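Local coordinates for segregation and condensation protein A (Pyrococcus furiosus, PDB 5XNS) that is probably the kleisin subunit of an SMC complex in chromosome segregation and condensation, seen through its C-terminal domain, at residues 5-8 and 9-12; 12-15 and 16-20; 41-44 and 45-49. All coordinates share one frame; numbering follows the deposited sequence.

Interaction 1: 5-8 and 9-12; sequences YVEE and LYKV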
loop_
_atom_site.group_PDB
_atom_site.type_symbol
_atom_site.label_atom_id
_atom_site.label_comp_id
_atom_site.label_asym_id
_atom_site.label_seq_id
_atom_site.Cartn_x
_atom_site.Cartn_y
_atom_site.Cartn_z
ATOM N N TYR B 5 0.996 34.131 -4.392
ATOM C CA TYR B 5 -0.375 33.834 -3.980
ATOM C C TYR B 5 -0.448 33.530 -2.490
ATOM O O TYR B 5 -1.400 33.937 -1.810
ATOM C CB TYR B 5 -0.933 32.672 -4.809
ATOM C CG TYR B 5 -0.916 32.991 -6.281
ATOM C CD1 TYR B 5 -1.806 33.926 -6.815
ATOM C CD2 TYR B 5 0.015 32.393 -7.137
ATOM C CE1 TYR B 5 -1.786 34.245 -8.164
ATOM C CE2 TYR B 5 0.043 32.706 -8.490
ATOM C CZ TYR B 5 -0.863 33.630 -8.996
ATOM O OH TYR B 5 -0.849 33.950 -10.332
ATOM N N VAL B 6 0.555 32.825 -1.962
ATOM C CA VAL B 6 0.610 32.583 -0.524
ATOM C C VAL B 6 0.762 33.902 0.227
ATOM O O VAL B 6 0.058 34.159 1.213
ATOM C CB VAL B 6 1.742 31.587 -0.209
ATOM C CG1 VAL B 6 1.928 31.444 1.273
ATOM C CG2 VAL B 6 1.417 30.235 -0.842
ATOM N N GLU B 7 1.649 34.777 -0.254
ATOM C CA GLU B 7 1.816 36.092 0.363
ATOM C C GLU B 7 0.549 36.940 0.234
ATOM O O GLU B 7 0.159 37.630 1.185
ATOM C CB GLU B 7 3.017 36.809 -0.259
ATOM C CG GLU B 7 3.176 38.257 0.214
ATOM C CD GLU B 7 3.759 38.364 1.633
ATOM O OE1 GLU B 7 3.695 39.469 2.240
ATOM O OE2 GLU B 7 4.286 37.334 2.126
ATOM N N GLU B 8 -0.104 36.909 -0.937
ATOM C CA GLU B 8 -1.363 37.633 -1.092
ATOM C C GLU B 8 -2.373 37.188 -0.045
ATOM O O GLU B 8 -3.046 38.022 0.576
ATOM C CB GLU B 8 -1.933 37.428 -2.501
ATOM C CG GLU B 8 -1.422 38.417 -3.560
ATOM C CD GLU B 8 -1.847 38.042 -4.993
ATOM O OE1 GLU B 8 -1.115 38.388 -5.958
ATOM O OE2 GLU B 8 -2.912 37.393 -5.146
ATOM N N LEU B 9 -2.476 35.875 0.177
ATOM C CA LEU B 9 -3.444 35.375 1.136
ATOM C C LEU B 9 -3.066 35.792 2.553
ATOM O O LEU B 9 -3.938 36.103 3.374
ATOM C CB LEU B 9 -3.551 33.859 1.012
ATOM C CG LEU B 9 -4.378 33.167 2.094
ATOM C CD1 LEU B 9 -5.822 33.666 2.087
ATOM C CD2 LEU B 9 -4.307 31.659 1.889
ATOM N N TYR B 10 -1.767 35.824 2.850
ATOM C CA TYR B 10 -1.303 36.308 4.146
ATOM C C TYR B 10 -1.747 37.747 4.389
ATOM O O TYR B 10 -2.308 38.061 5.446
ATOM C CB TYR B 10 0.216 36.194 4.219
ATOM C CG TYR B 10 0.828 36.686 5.508
ATOM C CD1 TYR B 10 0.312 36.292 6.741
ATOM C CD2 TYR B 10 1.958 37.503 5.493
ATOM C CE1 TYR B 10 0.889 36.720 7.923
ATOM C CE2 TYR B 10 2.541 37.936 6.666
ATOM C CZ TYR B 10 2.001 37.544 7.877
ATOM O OH TYR B 10 2.576 37.971 9.047
ATOM N N LYS B 11 -1.519 38.632 3.408
ATOM C CA LYS B 11 -1.875 40.046 3.575
ATOM C C LYS B 11 -3.374 40.209 3.796
ATOM O O LYS B 11 -3.810 41.036 4.610
ATOM C CB LYS B 11 -1.429 40.867 2.359
ATOM C CG LYS B 11 0.077 40.858 2.059
ATOM C CD LYS B 11 0.477 42.088 1.225
ATOM C CE LYS B 11 1.665 41.819 0.292
ATOM N NZ LYS B 11 1.256 41.173 -1.006
ATOM N N VAL B 12 -4.178 39.414 3.087
ATOM C CA VAL B 12 -5.622 39.426 3.294
ATOM C C VAL B 12 -5.961 39.036 4.728
ATOM O O VAL B 12 -6.780 39.689 5.393
ATOM C CB VAL B 12 -6.302 38.494 2.280
ATOM C CG1 VAL B 12 -7.730 38.192 2.719
ATOM C CG2 VAL B 12 -6.248 39.119 0.890
#
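E7 reaches forward along helix 3-20 to the aliphatic end of K11, one turn on. Its CG stands opposite the backbone N (chi1 174°) and the chain then bends at the next bond, which carries the carboxylate over the following turn instead of straight out from it. E7 OE1 lies 3.7 Å from K11 CE. K11 NZ stays 4.4 Å from E7 OE1. The two charges are near enough that they probably attract, though beyond a salt bridge, and the ammonium instead rests beside the methylene E7 CG. K11 also leans on the E7 backbone, K11 CG sitting 3.3 Å from E7 O. The other oxygen, E7 OE2, reaches the Y10 ring at Y10 CD2, 4.1 Å away, with the carboxylate and ring planes steeply turned against each other at 72°. This is the i, i+3 and i, i+4 pattern of an alpha-helix, here the first helix of what is consistent with the C-terminal winged-helix domain of an ScpA-type kleisin. E8 takes part mainly through its backbone: V12 N donates to E8 O at 3.1 Å, and the V12 methyl CG2 comes in against the same carbonyl oxygen at 3.4 Å. L9 faces the other way. L9 N bonds to Y5 O at 3.0 Å and L9 CB rests over the Y5 and V6 carbonyl oxygens, but the isobutyl end turns off the helix toward Y44 of helix 35-50, which Y5 and V6 touch as well.

Interaction 2: 12-15 and 16-20; sequences VVKK and IYEKT
K14 and E18 meet one turn apart with the carboxylate laid against the lysine's methylenes. E18 OE2 is 3.2 Å from K14 CG and equally near K14 CE, yet K14 NZ lies 4.5 Å from E18 OE2, because the lysine chain runs fully extended and carries its ammonium past the acid. Any attraction is probably long-range, the charged atoms lying beyond a salt bridge. E18 OE1 looks at K15 CD, the two side chains crossing at about a right angle. V12 and I16 lie side by side and point the same way, V12 CG1 3.8 Å from I16 CD1. I16 CG1, beside its own backbone N (chi1 -66°), rides 3.3 Å from V12 O.

Behind these i, i+4 pairs stand the helix bonds, E18 N and Y17 N each 2.9 Å from K14 O and V13 O respectively. The pattern frays at the C-terminal end of helix 3-20: K19 N makes only a weak bond to K15 O, at 3.4 Å, and I16 O accepts from both K19 N and T20 N. T20 OG1 bonds to T22 N just beyond. In a fold consistent with a winged helix, V13 and Y17 turn onto V67, V68 and P69 of strand 65-69, and V13 and I16 pack on I24 of strand 24-25.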
loop_
_atom_site.group_PDB
_atom_site.type_symbol
_atom_site.label_atom_id
_atom_site.label_comp_id
_atom_site.label_asym_id
_atom_site.label_seq_id
_atom_site.Cartn_x
_atom_site.Cartn_y
_atom_site.Cartn_z
ATOM N N VAL B 12 -4.178 39.414 3.087
ATOM C CA VAL B 12 -5.622 39.426 3.294
ATOM C C VAL B 12 -5.961 39.036 4.728
ATOM O O VAL B 12 -6.780 39.689 5.393
ATOM C CB VAL B 12 -6.302 38.494 2.280
ATOM C CG1 VAL B 12 -7.730 38.192 2.719
ATOM C CG2 VAL B 12 -6.248 39.119 0.890
ATOM N N VAL B 13 -5.342 37.956 5.221
ATOM C CA VAL B 13 -5.586 37.492 6.589
ATOM C C VAL B 13 -5.220 38.575 7.602
ATOM O O VAL B 13 -5.984 38.870 8.528
ATOM C CB VAL B 13 -4.811 36.190 6.857
ATOM C CG1 VAL B 13 -4.814 35.867 8.361
ATOM C CG2 VAL B 13 -5.439 35.031 6.064
ATOM N N LYS B 14 -4.045 39.182 7.429
ATOM C CA LYS B 14 -3.571 40.218 8.343
ATOM C C LYS B 14 -4.480 41.449 8.318
ATOM O O LYS B 14 -4.865 41.971 9.375
ATOM C CB LYS B 14 -2.130 40.582 7.974
ATOM C CG LYS B 14 -1.457 41.638 8.853
ATOM C CD LYS B 14 -0.025 41.890 8.378
ATOM C CE LYS B 14 0.631 43.057 9.109
ATOM N NZ LYS B 14 1.977 43.386 8.554
ATOM N N LYS B 15 -4.856 41.914 7.121
ATOM C CA LYS B 15 -5.714 43.093 7.022
ATOM C C LYS B 15 -7.062 42.848 7.693
ATOM O O LYS B 15 -7.559 43.694 8.448
ATOM C CB LYS B 15 -5.908 43.488 5.555
ATOM C CG LYS B 15 -6.524 44.872 5.375
ATOM C CD LYS B 15 -5.575 45.973 5.879
ATOM C CE LYS B 15 -6.265 47.340 5.952
ATOM N NZ LYS B 15 -7.034 47.653 4.713
ATOM N N ILE B 16 -7.669 41.687 7.435
ATOM C CA ILE B 16 -8.964 41.393 8.041
ATOM C C ILE B 16 -8.828 41.289 9.553
ATOM O O ILE B 16 -9.702 41.746 10.303
ATOM C CB ILE B 16 -9.567 40.111 7.445
ATOM C CG1 ILE B 16 -9.917 40.313 5.972
ATOM C CG2 ILE B 16 -10.809 39.681 8.241
ATOM C CD1 ILE B 16 -10.378 39.039 5.298
ATOM N N TYR B 17 -7.732 40.687 10.025
ATOM C CA TYR B 17 -7.554 40.532 11.465
ATOM C C TYR B 17 -7.347 41.882 12.147
ATOM O O TYR B 17 -7.860 42.107 13.249
ATOM C CB TYR B 17 -6.383 39.599 11.767
ATOM C CG TYR B 17 -6.338 39.195 13.228
ATOM C CD1 TYR B 17 -7.292 38.329 13.761
ATOM C CD2 TYR B 17 -5.359 39.697 14.080
ATOM C CE1 TYR B 17 -7.259 37.963 15.109
ATOM C CE2 TYR B 17 -5.320 39.338 15.426
ATOM C CZ TYR B 17 -6.268 38.476 15.934
ATOM O OH TYR B 17 -6.221 38.118 17.268
ATOM N N GLU B 18 -6.600 42.790 11.510
ATOM C CA GLU B 18 -6.431 44.131 12.064
ATOM C C GLU B 18 -7.753 44.868 12.231
ATOM O O GLU B 18 -7.823 45.799 13.035
ATOM C CB GLU B 18 -5.505 44.957 11.180
ATOM C CG GLU B 18 -4.052 44.543 11.250
ATOM C CD GLU B 18 -3.231 45.130 10.113
ATOM O OE1 GLU B 18 -3.722 46.081 9.450
ATOM O OE2 GLU B 18 -2.101 44.635 9.882
ATOM N N LYS B 19 -8.796 44.476 11.498
ATOM C CA LYS B 19 -10.100 45.125 11.580
ATOM C C LYS B 19 -11.062 44.453 12.554
ATOM O O LYS B 19 -11.910 45.141 13.132
ATOM C CB LYS B 19 -10.759 45.182 10.194
ATOM C CG LYS B 19 -10.383 46.411 9.365
ATOM C CD LYS B 19 -10.912 46.315 7.926
ATOM C CE LYS B 19 -11.047 47.700 7.240
ATOM N NZ LYS B 19 -12.035 48.637 7.911
ATOM N N THR B 20 -10.981 43.134 12.750
ATOM C CA THR B 20 -11.936 42.438 13.609
ATOM C C THR B 20 -11.346 42.002 14.938
ATOM O O THR B 20 -12.099 41.787 15.891
ATOM C CB THR B 20 -12.499 41.184 12.918
ATOM O OG1 THR B 20 -11.489 40.163 12.887
ATOM C CG2 THR B 20 -12.957 41.491 11.496
#

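Interaction 3: 41-44 and 45-49; sequences TFLY and LLFLE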
loop_
_atom_site.group_PDB
_atom_site.type_symbol
_atom_site.label_atom_id
_atom_site.label_comp_id
_atom_site.label_asym_id
_atom_site.label_seq_id
_atom_site.Cartn_x
_atom_site.Cartn_y
_atom_site.Cartn_z
ATOM N N THR B 41 -6.682 26.872 -0.997
ATOM C CA THR B 41 -6.734 27.785 0.141
ATOM C C THR B 41 -6.208 27.100 1.394
ATOM O O THR B 41 -5.374 27.657 2.119
ATOM C CB THR B 41 -8.167 28.275 0.368
ATOM O OG1 THR B 41 -8.719 28.750 -0.869
ATOM C CG2 THR B 41 -8.197 29.404 1.423
ATOM N N PHE B 42 -6.687 25.879 1.656
ATOM C CA PHE B 42 -6.224 25.113 2.808
ATOM C C PHE B 42 -4.705 24.934 2.758
ATOM O O PHE B 42 -3.998 25.200 3.745
ATOM C CB PHE B 42 -6.957 23.770 2.830
ATOM C CG PHE B 42 -6.731 22.952 4.072
ATOM C CD1 PHE B 42 -6.732 23.545 5.331
ATOM C CD2 PHE B 42 -6.564 21.569 3.981
ATOM C CE1 PHE B 42 -6.533 22.777 6.475
ATOM C CE2 PHE B 42 -6.379 20.791 5.117
ATOM C CZ PHE B 42 -6.364 21.393 6.370
ATOM N N LEU B 43 -4.183 24.554 1.585
ATOM C CA LEU B 43 -2.747 24.320 1.429
ATOM C C LEU B 43 -1.941 25.582 1.707
ATOM O O LEU B 43 -0.943 25.547 2.438
ATOM C CB LEU B 43 -2.454 23.806 0.019
ATOM C CG LEU B 43 -1.024 23.370 -0.310
ATOM C CD1 LEU B 43 -0.634 22.156 0.499
ATOM C CD2 LEU B 43 -0.938 23.046 -1.797
ATOM N N TYR B 44 -2.356 26.709 1.122
ATOM C CA TYR B 44 -1.630 27.958 1.316
ATOM C C TYR B 44 -1.599 28.348 2.792
ATOM O O TYR B 44 -0.575 28.832 3.297
ATOM C CB TYR B 44 -2.263 29.054 0.455
ATOM C CG TYR B 44 -2.010 28.859 -1.039
ATOM C CD1 TYR B 44 -1.231 27.804 -1.496
ATOM C CD2 TYR B 44 -2.528 29.733 -1.974
ATOM C CE1 TYR B 44 -0.986 27.619 -2.841
ATOM C CE2 TYR B 44 -2.291 29.560 -3.326
ATOM C CZ TYR B 44 -1.518 28.501 -3.755
ATOM O OH TYR B 44 -1.278 28.315 -5.106
ATOM N N LEU B 45 -2.703 28.112 3.509
ATOM C CA LEU B 45 -2.699 28.339 4.946
ATOM C C LEU B 45 -1.722 27.394 5.648
ATOM O O LEU B 45 -0.972 27.816 6.537
ATOM C CB LEU B 45 -4.114 28.194 5.496
ATOM C CG LEU B 45 -5.060 29.313 5.056
ATOM C CD1 LEU B 45 -6.496 28.929 5.361
ATOM C CD2 LEU B 45 -4.692 30.671 5.700
ATOM N N LEU B 46 -1.666 26.128 5.226
ATOM C CA LEU B 46 -0.714 25.220 5.865
ATOM C C LEU B 46 0.720 25.639 5.578
ATOM O O LEU B 46 1.594 25.489 6.443
ATOM C CB LEU B 46 -0.963 23.780 5.424
ATOM C CG LEU B 46 -2.332 23.310 5.895
ATOM C CD1 LEU B 46 -2.856 22.208 4.973
ATOM C CD2 LEU B 46 -2.285 22.860 7.341
ATOM N N PHE B 47 0.986 26.146 4.364
ATOM C CA PHE B 47 2.290 26.746 4.078
ATOM C C PHE B 47 2.585 27.891 5.047
ATOM O O PHE B 47 3.672 27.970 5.636
ATOM C CB PHE B 47 2.343 27.250 2.630
ATOM C CG PHE B 47 2.416 26.151 1.581
ATOM C CD1 PHE B 47 2.545 24.816 1.937
ATOM C CD2 PHE B 47 2.348 26.468 0.231
ATOM C CE1 PHE B 47 2.621 23.818 0.968
ATOM C CE2 PHE B 47 2.418 25.482 -0.743
ATOM C CZ PHE B 47 2.557 24.158 -0.375
ATOM N N LEU B 48 1.614 28.790 5.227
ATOM C CA LEU B 48 1.825 29.920 6.122
ATOM C C LEU B 48 2.012 29.449 7.557
ATOM O O LEU B 48 2.789 30.037 8.316
ATOM C CB LEU B 48 0.662 30.910 6.005
ATOM C CG LEU B 48 0.680 31.797 4.741
ATOM C CD1 LEU B 48 -0.654 32.472 4.541
ATOM C CD2 LEU B 48 1.793 32.842 4.780
ATOM N N GLU B 49 1.319 28.385 7.950
ATOM C CA GLU B 49 1.460 27.934 9.327
ATOM C C GLU B 49 2.810 27.267 9.554
ATOM O O GLU B 49 3.408 27.441 10.618
ATOM C CB GLU B 49 0.327 26.991 9.707
ATOM C CG GLU B 49 0.406 26.581 11.166
ATOM C CD GLU B 49 -0.808 25.833 11.628
ATOM O OE1 GLU B 49 -1.235 24.911 10.895
ATOM O OE2 GLU B 49 -1.329 26.175 12.720
#
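F47 packs its ring across L43, the residue one turn earlier in helix 35-50. From the start of the side chain, F47 CB sits 3.4 Å from Y44 O. With chi1 at -72° the ring swings back toward the preceding turn, and F47 CG settles 3.5 Å from L43 O, which lies over the ring face and also accepts the F47 amide. F47 CD2 turns toward the Y44 ring, meeting Y44 CD1 at 4.2 Å. Further out, F47 CE1 touches L43 CD1 at 3.7 Å, and at the tip F47 CZ is equally close to L43 CG. That methine stands over the same face as L43 O, displaced toward the rim, in a CH-pi contact. Helix 35-50 is followed by strand 54-58, a helix-then-hairpin order consistent with a winged-helix fold, and this flank of the helix meets the chain of another protein: F42 and L43 pack on apolar side chains there, L46 and F47 on its backbone. Cutting F47 back to an alanine would probably strip L43 of its aromatic cover and open a gap against that other protein. F42 and L46 form a second aliphatic-aromatic pair, more nearly centred: L46 CD1 hangs above the middle of the F42 ring, 3.7 Å from its centroid and 7° off the normal. L45 and L46 also pack on I56 of strand 54-58, L48 packs on V54, and E49 OE2 bonds to I56 N.

Overall arrangement
Interactions 1 and 2 follow each other on helix 3-20, their centres about 11 Å apart, and share V12. Interaction 3 comes later, on helix 35-50, after strand 24-25. Its centre is about 10 Å from that of interaction 1, and the two touch directly by packing between helices 3-20 and 35-50. Interaction 2 lies about 16 Å from interaction 3, centre to centre, across the middle of the domain, and packs instead on the sheet strands 65-69 and 24-25. Helix 3-20 thus touches both helix 35-50 and the sheet, while helix 35-50 gives another flank to a second protein, consistent with an SMC head-binding kleisin domain.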